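Local coordinates for protein endoglucanase (Komagataeibacter sucrofermentans, PDB 6VC5) that probably hydrolyses internal beta-1,4-glucosidic linkages in cellulose and related beta-glucans, at residues 224-227 against 228-232; 234-238 against 239-243; 278-282 against 283-287; 94-97 against 98-102; 302-305 against 306-310. One frame throughout, in Å; residues are numbered along the deposited sequence.

Contact 1: residues 224-227 against 228-232; sequences IRVP and LYLSW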
loop_
_atom_site.group_PDB
_atom_site.type_symbol
_atom_site.label_atom_id
_atom_site.label_comp_id
_atom_site.label_asym_id
_atom_site.label_seq_id
_atom_site.Cartn_x
_atom_site.Cartn_y
_atom_site.Cartn_z
ATOM N N ILE A 224 3.388 -6.234 -6.120
ATOM C CA ILE A 224 4.536 -5.486 -6.580
ATOM C C ILE A 224 4.795 -4.385 -5.578
ATOM O O ILE A 224 5.941 -4.014 -5.425
ATOM C CB ILE A 224 4.219 -4.796 -7.940
ATOM C CG1 ILE A 224 5.418 -4.034 -8.504
ATOM C CG2 ILE A 224 3.068 -3.816 -7.779
ATOM C CD1 ILE A 224 6.551 -4.946 -8.890
ATOM N N ARG A 225 3.922 -4.035 -4.671
ATOM C CA ARG A 225 4.291 -3.153 -3.589
ATOM C C ARG A 225 5.211 -3.753 -2.530
ATOM O O ARG A 225 5.776 -3.043 -1.753
ATOM C CB ARG A 225 3.067 -2.460 -3.001
ATOM C CG ARG A 225 2.463 -1.464 -3.984
ATOM C CD ARG A 225 1.427 -0.533 -3.384
ATOM N NE ARG A 225 0.432 -0.188 -4.401
ATOM C CZ ARG A 225 0.364 0.960 -5.081
ATOM N NH1 ARG A 225 -0.561 1.115 -5.976
ATOM N NH2 ARG A 225 1.195 1.953 -4.862
ATOM N N VAL A 226 5.185 -5.065 -2.401
ATOM C CA VAL A 226 5.925 -5.706 -1.317
ATOM C C VAL A 226 7.420 -5.381 -1.316
ATOM O O VAL A 226 7.930 -4.894 -0.329
ATOM C CB VAL A 226 5.677 -7.234 -1.259
ATOM C CG1 VAL A 226 6.607 -7.901 -0.251
ATOM C CG2 VAL A 226 4.225 -7.492 -0.881
ATOM N N PRO A 227 8.119 -5.651 -2.406
ATOM C CA PRO A 227 9.543 -5.284 -2.404
ATOM C C PRO A 227 9.765 -3.796 -2.165
ATOM O O PRO A 227 10.743 -3.424 -1.506
ATOM C CB PRO A 227 10.033 -5.752 -3.787
ATOM C CG PRO A 227 8.776 -5.863 -4.626
ATOM C CD PRO A 227 7.724 -6.317 -3.662
ATOM N N LEU A 228 8.852 -2.937 -2.628
ATOM C CA LEU A 228 9.002 -1.504 -2.384
ATOM C C LEU A 228 8.895 -1.163 -0.899
ATOM O O LEU A 228 9.746 -0.450 -0.356
ATOM C CB LEU A 228 7.980 -0.715 -3.194
ATOM C CG LEU A 228 8.214 0.794 -3.070
ATOM C CD1 LEU A 228 9.542 1.186 -3.709
ATOM C CD2 LEU A 228 7.067 1.551 -3.694
ATOM N N TYR A 229 7.854 -1.662 -0.218
ATOM C CA TYR A 229 7.688 -1.333 1.199
ATOM C C TYR A 229 8.818 -1.908 2.044
ATOM O O TYR A 229 9.272 -1.256 2.996
ATOM C CB TYR A 229 6.321 -1.796 1.719
ATOM C CG TYR A 229 5.146 -0.955 1.252
ATOM C CD1 TYR A 229 5.204 0.437 1.290
ATOM C CD2 TYR A 229 3.966 -1.555 0.804
ATOM C CE1 TYR A 229 4.137 1.207 0.876
ATOM C CE2 TYR A 229 2.892 -0.781 0.389
ATOM C CZ TYR A 229 2.993 0.593 0.425
ATOM O OH TYR A 229 1.932 1.374 0.017
ATOM N N LEU A 230 9.281 -3.125 1.721
ATOM C CA LEU A 230 10.390 -3.726 2.463
ATOM C C LEU A 230 11.670 -2.927 2.271
ATOM O O LEU A 230 12.406 -2.682 3.237
ATOM C CB LEU A 230 10.607 -5.167 2.011
ATOM C CG LEU A 230 9.521 -6.167 2.399
ATOM C CD1 LEU A 230 9.858 -7.542 1.812
ATOM C CD2 LEU A 230 9.367 -6.234 3.905
ATOM N N SER A 231 11.953 -2.508 1.037
ATOM C CA SER A 231 13.141 -1.689 0.794
ATOM C C SER A 231 13.038 -0.353 1.523
ATOM O O SER A 231 13.982 0.077 2.200
ATOM C CB SER A 231 13.321 -1.469 -0.705
ATOM O OG SER A 231 14.516 -0.747 -0.946
ATOM N N TRP A 232 11.887 0.306 1.403
ATOM C CA TRP A 232 11.677 1.620 2.007
ATOM C C TRP A 232 11.888 1.572 3.519
ATOM O O TRP A 232 12.518 2.467 4.098
ATOM C CB TRP A 232 10.248 2.024 1.649
ATOM C CG TRP A 232 9.723 3.365 2.046
ATOM C CD1 TRP A 232 10.300 4.299 2.861
ATOM C CD2 TRP A 232 8.468 3.905 1.638
ATOM N NE1 TRP A 232 9.466 5.401 2.976
ATOM C CE2 TRP A 232 8.336 5.174 2.233
ATOM C CE3 TRP A 232 7.442 3.435 0.810
ATOM C CZ2 TRP A 232 7.210 5.975 2.035
ATOM C CZ3 TRP A 232 6.328 4.225 0.616
ATOM C CH2 TRP A 232 6.224 5.487 1.221
#
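The phenol ring of Tyr229 lies alongside the aliphatic part of Arg225, one helical turn back, the two side chains pointing the same way. Its CE2 lies 3.8 Å from Arg225 CB. A first torsion of -74°, which keeps CG beside the backbone N, leans the ring toward that preceding turn, so that Arg225 O meets it obliquely. Arg225 was deposited in two conformers, one of them described here, so the place of its guanidinium is less certain. A second pair repeats the theme on the neighbouring side: Val226 CG1 packs against Leu230 CD1 at 3.9 Å, the two chains again running abreast. Both pairs belong to helix 225-232, one of the helices of the (alpha/alpha)6 barrel expected for this family. Val279 of helix 274-282 touches Pro227 and Leu228, whereas Leu305 and Leu308 of helix 300-313 reach Arg225. The backbone follows the i to i+4 rule, Tyr229 N to Arg225 O at 2.9 Å and Leu230 N to Val226 O at 3.0 Å. Pro227 has no N-H to give, which costs nothing in the first turn, and its carbonyl accepts from Ser231 N at 3.0 Å.

Contact 2: residues 234-238 against 239-243; sequences HMLTP and ELLAD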
loop_
_atom_site.group_PDB
_atom_site.type_symbol
_atom_site.label_atom_id
_atom_site.label_comp_id
_atom_site.label_asym_id
_atom_site.label_seq_id
_atom_site.Cartn_x
_atom_site.Cartn_y
_atom_site.Cartn_z
ATOM N N HIS A 234 13.796 -0.541 5.119
ATOM C CA HIS A 234 15.097 -1.150 5.434
ATOM C C HIS A 234 14.944 -2.551 6.025
ATOM O O HIS A 234 15.718 -2.974 6.889
ATOM C CB HIS A 234 15.952 -0.239 6.320
ATOM C CG HIS A 234 16.049 1.167 5.813
ATOM N ND1 HIS A 234 16.714 1.493 4.651
ATOM C CD2 HIS A 234 15.550 2.326 6.301
ATOM C CE1 HIS A 234 16.632 2.797 4.451
ATOM N NE2 HIS A 234 15.930 3.326 5.437
ATOM N N MET A 235 13.943 -3.281 5.535
ATOM C CA MET A 235 13.645 -4.628 5.998
ATOM C C MET A 235 13.888 -5.688 4.936
ATOM O O MET A 235 13.607 -6.866 5.191
ATOM C CB MET A 235 12.182 -4.741 6.463
ATOM C CG MET A 235 11.809 -3.926 7.704
ATOM S SD MET A 235 9.997 -3.918 7.985
ATOM C CE MET A 235 9.872 -2.775 9.352
ATOM N N LEU A 236 14.386 -5.317 3.754
ATOM C CA LEU A 236 14.624 -6.285 2.684
ATOM C C LEU A 236 15.931 -7.027 2.962
ATOM O O LEU A 236 17.013 -6.429 2.928
ATOM C CB LEU A 236 14.661 -5.573 1.334
ATOM C CG LEU A 236 14.537 -6.452 0.089
ATOM C CD1 LEU A 236 13.180 -7.137 0.062
ATOM C CD2 LEU A 236 14.743 -5.620 -1.167
ATOM N N THR A 237 15.832 -8.331 3.247
ATOM C CA THR A 237 17.004 -9.128 3.574
ATOM C C THR A 237 17.846 -9.367 2.325
ATOM O O THR A 237 17.353 -9.249 1.201
ATOM C CB THR A 237 16.579 -10.483 4.131
ATOM O OG1 THR A 237 15.809 -11.187 3.145
ATOM C CG2 THR A 237 15.763 -10.319 5.411
ATOM N N PRO A 238 19.128 -9.700 2.502
ATOM C CA PRO A 238 19.948 -10.111 1.346
ATOM C C PRO A 238 19.336 -11.233 0.521
ATOM O O PRO A 238 19.327 -11.149 -0.716
ATOM C CB PRO A 238 21.275 -10.523 2.001
ATOM C CG PRO A 238 21.336 -9.716 3.250
ATOM C CD PRO A 238 19.925 -9.590 3.741
ATOM N N GLU A 239 18.815 -12.279 1.173
ATOM C CA GLU A 239 18.162 -13.375 0.465
ATOM C C GLU A 239 17.060 -12.864 -0.455
ATOM O O GLU A 239 17.015 -13.207 -1.642
ATOM C CB GLU A 239 17.576 -14.358 1.482
ATOM C CG GLU A 239 16.868 -15.558 0.865
ATOM C CD GLU A 239 16.345 -16.526 1.909
ATOM O OE1 GLU A 239 16.176 -16.112 3.081
ATOM O OE2 GLU A 239 16.102 -17.703 1.557
ATOM N N LEU A 240 16.165 -12.030 0.080
ATOM C CA LEU A 240 15.021 -11.571 -0.703
ATOM C C LEU A 240 15.441 -10.601 -1.801
ATOM O O LEU A 240 14.887 -10.633 -2.903
ATOM C CB LEU A 240 13.980 -10.921 0.205
ATOM C CG LEU A 240 12.769 -11.772 0.588
ATOM C CD1 LEU A 240 13.131 -12.743 1.704
ATOM C CD2 LEU A 240 11.612 -10.872 1.001
ATOM N N LEU A 241 16.388 -9.710 -1.511
ATOM C CA LEU A 241 16.874 -8.801 -2.542
ATOM C C LEU A 241 17.473 -9.576 -3.712
ATOM O O LEU A 241 17.259 -9.218 -4.877
ATOM C CB LEU A 241 17.885 -7.812 -1.957
ATOM C CG LEU A 241 18.622 -6.931 -2.971
ATOM C CD1 LEU A 241 17.652 -6.073 -3.753
ATOM C CD2 LEU A 241 19.660 -6.056 -2.294
ATOM N N ALA A 242 18.209 -10.651 -3.422
ATOM C CA ALA A 242 18.804 -11.444 -4.492
ATOM C C ALA A 242 17.733 -12.126 -5.330
ATOM O O ALA A 242 17.850 -12.189 -6.562
ATOM C CB ALA A 242 19.772 -12.470 -3.902
ATOM N N ASP A 243 16.679 -12.630 -4.683
ATOM C CA ASP A 243 15.586 -13.273 -5.408
ATOM C C ASP A 243 14.833 -12.279 -6.292
ATOM O O ASP A 243 14.542 -12.571 -7.456
ATOM C CB ASP A 243 14.632 -13.974 -4.437
ATOM C CG ASP A 243 15.234 -15.233 -3.828
ATOM O OD1 ASP A 243 16.220 -15.758 -4.394
ATOM O OD2 ASP A 243 14.717 -15.704 -2.787
#
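Thr237 OG1 accepts from Leu240 N at 3.2 Å, with an N-H...O angle of 161°, and so occupies a donor of the first helical turn. The hydroxyl can reach it because chi1 of 61° sets OG1 between the backbone N and the carbonyl carbon. The main chain of the same threonine opens the helical pattern, Leu241 N donating to Thr237 O at 2.9 Å. Next in line, Pro238 O takes Ala242 N at 3.0 Å, while the ring of Pro238, which has no N-H, sits in the first turn, where no such donor is needed. The apolar contacts are made by Leu236, whose two methyls part company. CD1 meets Leu240 CB at 3.9 Å, and CD2 meets Leu241 CB, also at 3.9 Å, with Leu236 and Leu241 crossing at about a right angle. An alanine at Leu236 is likely to open a gap beside Leu240 and Leu241 and leave the start of the helix without its apolar clasp. Leu230 of the preceding helix 225-232 touches both Leu236 and Leu240. That helix closes at His234, whose positive phi belongs to a Schellman motif. What follows is a classic N-terminal cap: threonine at the N-cap, proline directly after it, and a hydrophobic staple between Leu236 and Leu241 bracketing the start of helix 238-251.

Contact 3: residues 278-282 against 283-287; sequences AVASC and TGLAS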
loop_
_atom_site.group_PDB
_atom_site.type_symbol
_atom_site.label_atom_id
_atom_site.label_comp_id
_atom_site.label_asym_id
_atom_site.label_seq_id
_atom_site.Cartn_x
_atom_site.Cartn_y
_atom_site.Cartn_z
ATOM N N ALA A 278 9.759 1.460 -11.818
ATOM C CA ALA A 278 10.168 2.261 -10.669
ATOM C C ALA A 278 10.480 1.378 -9.463
ATOM O O ALA A 278 11.515 1.547 -8.810
ATOM C CB ALA A 278 9.074 3.268 -10.332
ATOM N N VAL A 279 9.604 0.414 -9.159
ATOM C CA VAL A 279 9.858 -0.516 -8.056
ATOM C C VAL A 279 11.120 -1.341 -8.304
ATOM O O VAL A 279 11.959 -1.501 -7.409
ATOM C CB VAL A 279 8.628 -1.415 -7.838
ATOM C CG1 VAL A 279 8.944 -2.463 -6.778
ATOM C CG2 VAL A 279 7.420 -0.574 -7.402
ATOM N N ALA A 280 11.262 -1.905 -9.507
ATOM C CA ALA A 280 12.419 -2.743 -9.821
ATOM C C ALA A 280 13.722 -1.973 -9.706
ATOM O O ALA A 280 14.720 -2.505 -9.222
ATOM C CB ALA A 280 12.287 -3.309 -11.234
ATOM N N SER A 281 13.714 -0.702 -10.102
ATOM C CA SER A 281 14.910 0.116 -10.013
ATOM C C SER A 281 15.334 0.330 -8.560
ATOM O O SER A 281 16.513 0.581 -8.296
ATOM C CB SER A 281 14.647 1.454 -10.725
ATOM O OG SER A 281 14.325 1.241 -12.101
ATOM N N CYS A 282 14.398 0.229 -7.607
ATOM C CA CYS A 282 14.740 0.414 -6.206
ATOM C C CYS A 282 15.165 -0.901 -5.551
ATOM O O CYS A 282 15.638 -0.898 -4.404
ATOM C CB CYS A 282 13.527 0.972 -5.480
ATOM S SG CYS A 282 13.040 2.671 -5.952
ATOM N N THR A 283 14.985 -2.039 -6.236
ATOM C CA THR A 283 15.134 -3.361 -5.629
ATOM C C THR A 283 15.903 -4.324 -6.533
ATOM O O THR A 283 15.557 -5.503 -6.653
ATOM C CB THR A 283 13.779 -3.950 -5.234
ATOM O OG1 THR A 283 12.926 -4.008 -6.381
ATOM C CG2 THR A 283 13.104 -3.110 -4.146
ATOM N N GLY A 284 16.966 -3.847 -7.178
ATOM C CA GLY A 284 17.942 -4.730 -7.796
ATOM C C GLY A 284 17.991 -4.760 -9.310
ATOM O O GLY A 284 18.839 -5.475 -9.864
ATOM N N LEU A 285 17.170 -3.995 -10.002
ATOM C CA LEU A 285 17.244 -4.053 -11.446
ATOM C C LEU A 285 18.445 -3.281 -11.949
ATOM O O LEU A 285 18.731 -2.212 -11.463
ATOM C CB LEU A 285 15.963 -3.552 -12.093
ATOM C CG LEU A 285 16.051 -3.442 -13.616
ATOM C CD1 LEU A 285 16.143 -4.803 -14.267
ATOM C CD2 LEU A 285 14.869 -2.673 -14.178
ATOM N N ALA A 286 19.119 -3.853 -12.940
ATOM C CA ALA A 286 20.311 -3.277 -13.552
ATOM C C ALA A 286 19.914 -2.594 -14.851
ATOM O O ALA A 286 19.347 -3.221 -15.725
ATOM C CB ALA A 286 21.298 -4.386 -13.845
ATOM N N SER A 287 20.212 -1.313 -15.006
ATOM C CA SER A 287 20.767 -0.465 -13.969
ATOM C C SER A 287 19.687 0.542 -13.634
ATOM O O SER A 287 19.062 1.107 -14.523
ATOM C CB SER A 287 22.025 0.253 -14.472
ATOM O OG SER A 287 21.758 1.117 -15.571
HETATM O O HOH W 1 18.232 -1.359 -6.998
#
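Where helix 274-282 gives way to loop, the chain folds back over its last turn: Ala280 O receives Thr283 N and Leu285 N, each at 3.0 Å, and the two donors come from opposite faces of the carbonyl plane, neither on a lone pair. Between them the chain turns through Gly284, whose phi of 110° would jam a side chain against the carbonyl O of Thr283. The N-H of Gly284 is served by a water, which accepts from Gly284 N at 2.8 Å and donates to Ser281 O at 2.9 Å, spanning the turn. Among the side chains, Thr283 carries the polar work. With chi1 near 57° its OG1 stands between backbone N and carbonyl carbon, and from there it donates to Val279 O at 2.9 Å. It approaches from above the carbonyl plane, on the face opposite to Cys282 N, which bonds to the same oxygen. The apolar part falls to Leu285, whose CB rests on Ala280 CB at 3.8 Å while its CD2 leans toward the same methyl. Trp248 of helix 238-251 touches both Ala280 and Leu285, and Asn249 grips the loop twice, through Gly284 O and Ala286 N. Carbonyls that a continuing helix would have bonded along its axis are thus each taken by two donors, with a hydroxyl among the donors at Val279, so that this helix end is closed by local hydrogen bonds, with one bound water contributing.

Contact 4: residues 94-97 against 98-102; sequences LLIA and LALAW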
loop_
_atom_site.group_PDB
_atom_site.type_symbol
_atom_site.label_atom_id
_atom_site.label_comp_id
_atom_site.label_asym_id
_atom_site.label_seq_id
_atom_site.Cartn_x
_atom_site.Cartn_y
_atom_site.Cartn_z
ATOM N N LEU A 94 -3.957 2.561 6.632
ATOM C CA LEU A 94 -2.568 2.792 7.037
ATOM C C LEU A 94 -1.914 3.924 6.248
ATOM O O LEU A 94 -1.057 4.634 6.789
ATOM C CB LEU A 94 -1.763 1.502 6.857
ATOM C CG LEU A 94 -2.049 0.428 7.902
ATOM C CD1 LEU A 94 -1.321 -0.851 7.522
ATOM C CD2 LEU A 94 -1.674 0.866 9.319
ATOM N N LEU A 95 -2.293 4.102 4.978
ATOM C CA LEU A 95 -1.756 5.209 4.182
ATOM C C LEU A 95 -2.260 6.553 4.689
ATOM O O LEU A 95 -1.484 7.515 4.800
ATOM C CB LEU A 95 -2.136 5.018 2.712
ATOM C CG LEU A 95 -1.367 3.919 1.980
ATOM C CD1 LEU A 95 -2.169 3.537 0.741
ATOM C CD2 LEU A 95 0.040 4.371 1.608
ATOM N N ILE A 96 -3.562 6.637 4.993
ATOM C CA ILE A 96 -4.135 7.857 5.552
ATOM C C ILE A 96 -3.466 8.192 6.885
ATOM O O ILE A 96 -3.095 9.343 7.144
ATOM C CB ILE A 96 -5.662 7.700 5.675
ATOM C CG1 ILE A 96 -6.303 7.660 4.283
ATOM C CG2 ILE A 96 -6.245 8.820 6.511
ATOM C CD1 ILE A 96 -7.777 7.232 4.287
ATOM N N ALA A 97 -3.296 7.189 7.755
ATOM C CA ALA A 97 -2.664 7.432 9.048
ATOM C C ALA A 97 -1.224 7.921 8.896
ATOM O O ALA A 97 -0.808 8.862 9.582
ATOM C CB ALA A 97 -2.712 6.163 9.900
ATOM N N LEU A 98 -0.447 7.297 8.004
ATOM C CA LEU A 98 0.926 7.755 7.787
ATOM C C LEU A 98 0.956 9.193 7.287
ATOM O O LEU A 98 1.755 10.009 7.766
ATOM C CB LEU A 98 1.646 6.837 6.799
ATOM C CG LEU A 98 3.073 7.249 6.428
ATOM C CD1 LEU A 98 3.978 7.265 7.637
ATOM C CD2 LEU A 98 3.591 6.262 5.400
ATOM N N ALA A 99 0.055 9.532 6.356
ATOM C CA ALA A 99 0.009 10.896 5.829
ATOM C C ALA A 99 -0.330 11.910 6.920
ATOM O O ALA A 99 0.243 13.009 6.963
ATOM C CB ALA A 99 -1.022 10.967 4.703
ATOM N N LEU A 100 -1.287 11.569 7.794
ATOM C CA LEU A 100 -1.623 12.451 8.914
ATOM C C LEU A 100 -0.453 12.623 9.874
ATOM O O LEU A 100 -0.228 13.726 10.389
ATOM C CB LEU A 100 -2.845 11.907 9.661
ATOM C CG LEU A 100 -4.146 12.182 8.921
ATOM C CD1 LEU A 100 -5.228 11.233 9.373
ATOM C CD2 LEU A 100 -4.583 13.625 9.120
ATOM N N ALA A 101 0.290 11.546 10.133
ATOM C CA ALA A 101 1.479 11.651 10.971
ATOM C C ALA A 101 2.498 12.592 10.345
ATOM O O ALA A 101 3.059 13.456 11.022
ATOM C CB ALA A 101 2.087 10.267 11.191
ATOM N N TRP A 102 2.755 12.438 9.043
ATOM C CA TRP A 102 3.711 13.320 8.385
ATOM C C TRP A 102 3.234 14.766 8.381
ATOM O O TRP A 102 4.015 15.687 8.651
ATOM C CB TRP A 102 3.916 12.860 6.952
ATOM C CG TRP A 102 4.767 11.672 6.814
ATOM C CD1 TRP A 102 5.362 10.953 7.812
ATOM C CD2 TRP A 102 5.186 11.080 5.583
ATOM N NE1 TRP A 102 6.109 9.927 7.267
ATOM C CE2 TRP A 102 6.007 9.983 5.902
ATOM C CE3 TRP A 102 4.924 11.363 4.237
ATOM C CZ2 TRP A 102 6.592 9.176 4.922
ATOM C CZ3 TRP A 102 5.494 10.553 3.262
ATOM C CH2 TRP A 102 6.319 9.478 3.615
#
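One face of the Trp102 indole carries a methyl of Leu98, a turn earlier: Leu98 CD1 sits 3.3 Å above the Trp102 ring plane, offset toward its rim. The ring also meets that of Phe320, the planes inclined at about 50°. Leu98 can serve this face because its CG is anti to the backbone N (chi1 177°). On another side of the same helix, Ile96 and Leu100 run side by side in one direction, with Ile96 CG2 against Leu100 CD1 at 3.9 Å. Leu100 CD1 also lies over the backbone, 3.6 Å from Ile96 O. All of this falls within helix 90-106, a helix whose touching residues here are buried, consistent with the (alpha/alpha)6 barrel of family 8 enzymes. Neighbouring helices press on it from several directions: Phe52 and Trp56 of helix 49-62 touch Leu100, Ile119 of helix 110-126 reaches Ala97, and Met40 of helix 33-46 meets Ala99. Small residues at Ala97, Ala99 and Ala101 present only methyls to such partners. Regular i to i+4 bonds form the helical frame, from Leu98 N to Leu94 O at 3.0 Å through Leu100 N to Ile96 O at 2.9 Å. Leu94 O has a further donor in Ser161 OG, which ties this turn to helix 159-169.

Contact 5: residues 302-305 against 306-310; sequences SAAL and TMLAY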
loop_
_atom_site.group_PDB
_atom_site.type_symbol
_atom_site.label_atom_id
_atom_site.label_comp_id
_atom_site.label_asym_id
_atom_site.label_seq_id
_atom_site.Cartn_x
_atom_site.Cartn_y
_atom_site.Cartn_z
ATOM N N SER A 302 -0.311 3.392 -12.530
ATOM C CA SER A 302 1.127 3.522 -12.719
ATOM C C SER A 302 1.641 4.818 -12.100
ATOM O O SER A 302 2.724 4.844 -11.493
ATOM C CB SER A 302 1.439 3.492 -14.216
ATOM O OG SER A 302 2.834 3.448 -14.436
ATOM N N ALA A 303 0.878 5.905 -12.237
ATOM C CA ALA A 303 1.298 7.188 -11.683
ATOM C C ALA A 303 1.431 7.125 -10.160
ATOM O O ALA A 303 2.410 7.618 -9.591
ATOM C CB ALA A 303 0.310 8.282 -12.091
ATOM N N ALA A 304 0.457 6.516 -9.482
ATOM C CA ALA A 304 0.528 6.417 -8.030
ATOM C C ALA A 304 1.701 5.548 -7.583
ATOM O O ALA A 304 2.404 5.895 -6.625
ATOM C CB ALA A 304 -0.800 5.901 -7.467
ATOM N N LEU A 305 1.939 4.428 -8.270
ATOM C CA LEU A 305 3.055 3.564 -7.890
ATOM C C LEU A 305 4.399 4.256 -8.111
ATOM O O LEU A 305 5.318 4.130 -7.286
ATOM C CB LEU A 305 2.971 2.246 -8.667
ATOM C CG LEU A 305 4.004 1.168 -8.333
ATOM C CD1 LEU A 305 3.954 0.747 -6.866
ATOM C CD2 LEU A 305 3.759 -0.038 -9.229
ATOM N N THR A 306 4.529 4.994 -9.216
ATOM C CA THR A 306 5.743 5.757 -9.473
ATOM C C THR A 306 5.965 6.814 -8.396
ATOM O O THR A 306 7.081 6.962 -7.886
ATOM C CB THR A 306 5.643 6.381 -10.865
ATOM O OG1 THR A 306 5.506 5.338 -11.841
ATOM C CG2 THR A 306 6.905 7.202 -11.197
ATOM N N MET A 307 4.904 7.530 -8.000
ATOM C CA MET A 307 5.039 8.504 -6.921
ATOM C C MET A 307 5.506 7.850 -5.623
ATOM O O MET A 307 6.359 8.407 -4.919
ATOM C CB MET A 307 3.719 9.232 -6.673
ATOM C CG MET A 307 3.370 10.327 -7.638
ATOM S SD MET A 307 4.361 11.855 -7.542
ATOM C CE MET A 307 5.269 11.781 -5.990
ATOM N N LEU A 308 4.951 6.682 -5.283
ATOM C CA LEU A 308 5.399 5.958 -4.095
ATOM C C LEU A 308 6.896 5.670 -4.168
ATOM O O LEU A 308 7.614 5.767 -3.161
ATOM C CB LEU A 308 4.623 4.648 -4.000
ATOM C CG LEU A 308 3.247 4.480 -3.362
ATOM C CD1 LEU A 308 3.174 4.816 -1.871
ATOM C CD2 LEU A 308 2.180 5.243 -4.165
ATOM N N ALA A 309 7.395 5.330 -5.361
ATOM C CA ALA A 309 8.829 5.095 -5.521
ATOM C C ALA A 309 9.663 6.358 -5.295
ATOM O O ALA A 309 10.755 6.281 -4.723
ATOM C CB ALA A 309 9.105 4.507 -6.898
ATOM N N TYR A 310 9.188 7.519 -5.773
ATOM C CA TYR A 310 9.869 8.785 -5.501
ATOM C C TYR A 310 9.956 9.051 -4.005
ATOM O O TYR A 310 10.996 9.493 -3.504
ATOM C CB TYR A 310 9.130 9.952 -6.167
ATOM C CG TYR A 310 9.523 10.200 -7.602
ATOM C CD1 TYR A 310 10.606 11.022 -7.916
ATOM C CD2 TYR A 310 8.817 9.625 -8.640
ATOM C CE1 TYR A 310 10.975 11.246 -9.229
ATOM C CE2 TYR A 310 9.175 9.846 -9.960
ATOM C CZ TYR A 310 10.255 10.657 -10.248
ATOM O OH TYR A 310 10.602 10.859 -11.569
HETATM O O HOH W 2 4.144 5.984 -14.308
#
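Within helix 300-313, a threonine folds its hydroxyl back onto the preceding turn. Thr306 OG1 donates to Ser302 O at 2.8 Å, and Thr306 N bonds to that same oxygen at 2.9 Å from the opposite face of the carbonyl plane. The hydroxyl gets there because OG1 lies anti to the carbonyl carbon (chi1 -60°), which turns CG2 the other way, to the edge of the Tyr310 ring and in its plane. A water joins the two hydroxyl groups, donating to Thr306 OG1 at 2.9 Å and lying 2.9 Å from Ser302 OG, which also bonds to Gly275 N at the start of helix 274-282. A valine in place of Thr306 would probably deprive that water of this acceptor and leave Ser302 O with the backbone N-H as its remaining donor from this residue. A threonine hydroxyl bonded to the carbonyl one turn back is a familiar way to bury a hydroxyl inside a helix, here in one that fits the (alpha/alpha)6 barrel of the family. Helix 274-282 lies against it, Val279 on Leu305 and Ala278 on Ala309; helix 33-46 adds Phe42 on Met307. Further bonds, Met307 N to Ala303 O at 3.0 Å and Ala309 N to Leu305 O at 3.1 Å, continue the helix. The modelled placing of Leu308 CD2 against Ala304 O is doubtful.

Overall arrangement
Contacts 1, 4 and 5 are largely buried stretches within helices and rely on regular backbone bonds with aliphatic or aromatic packing; contact 5 alone of these adds a side-chain hydroxyl and a water. Contacts 2 and 3 sit at helix ends, the former on the surface and the latter partly buried, and there side-chain or water bonds replace missing helical partners: a threonine accepts at the start of one helix, another donates at the end of the other. Helix 225-232 of contact 1 is the common neighbour, touching all four others, whereas contacts 2 and 4 lie about 26 Å apart between centres. Contacts 3 and 5 meet through small and branched apolar residues, Ala278 on Ala309 and Val279 on Leu305.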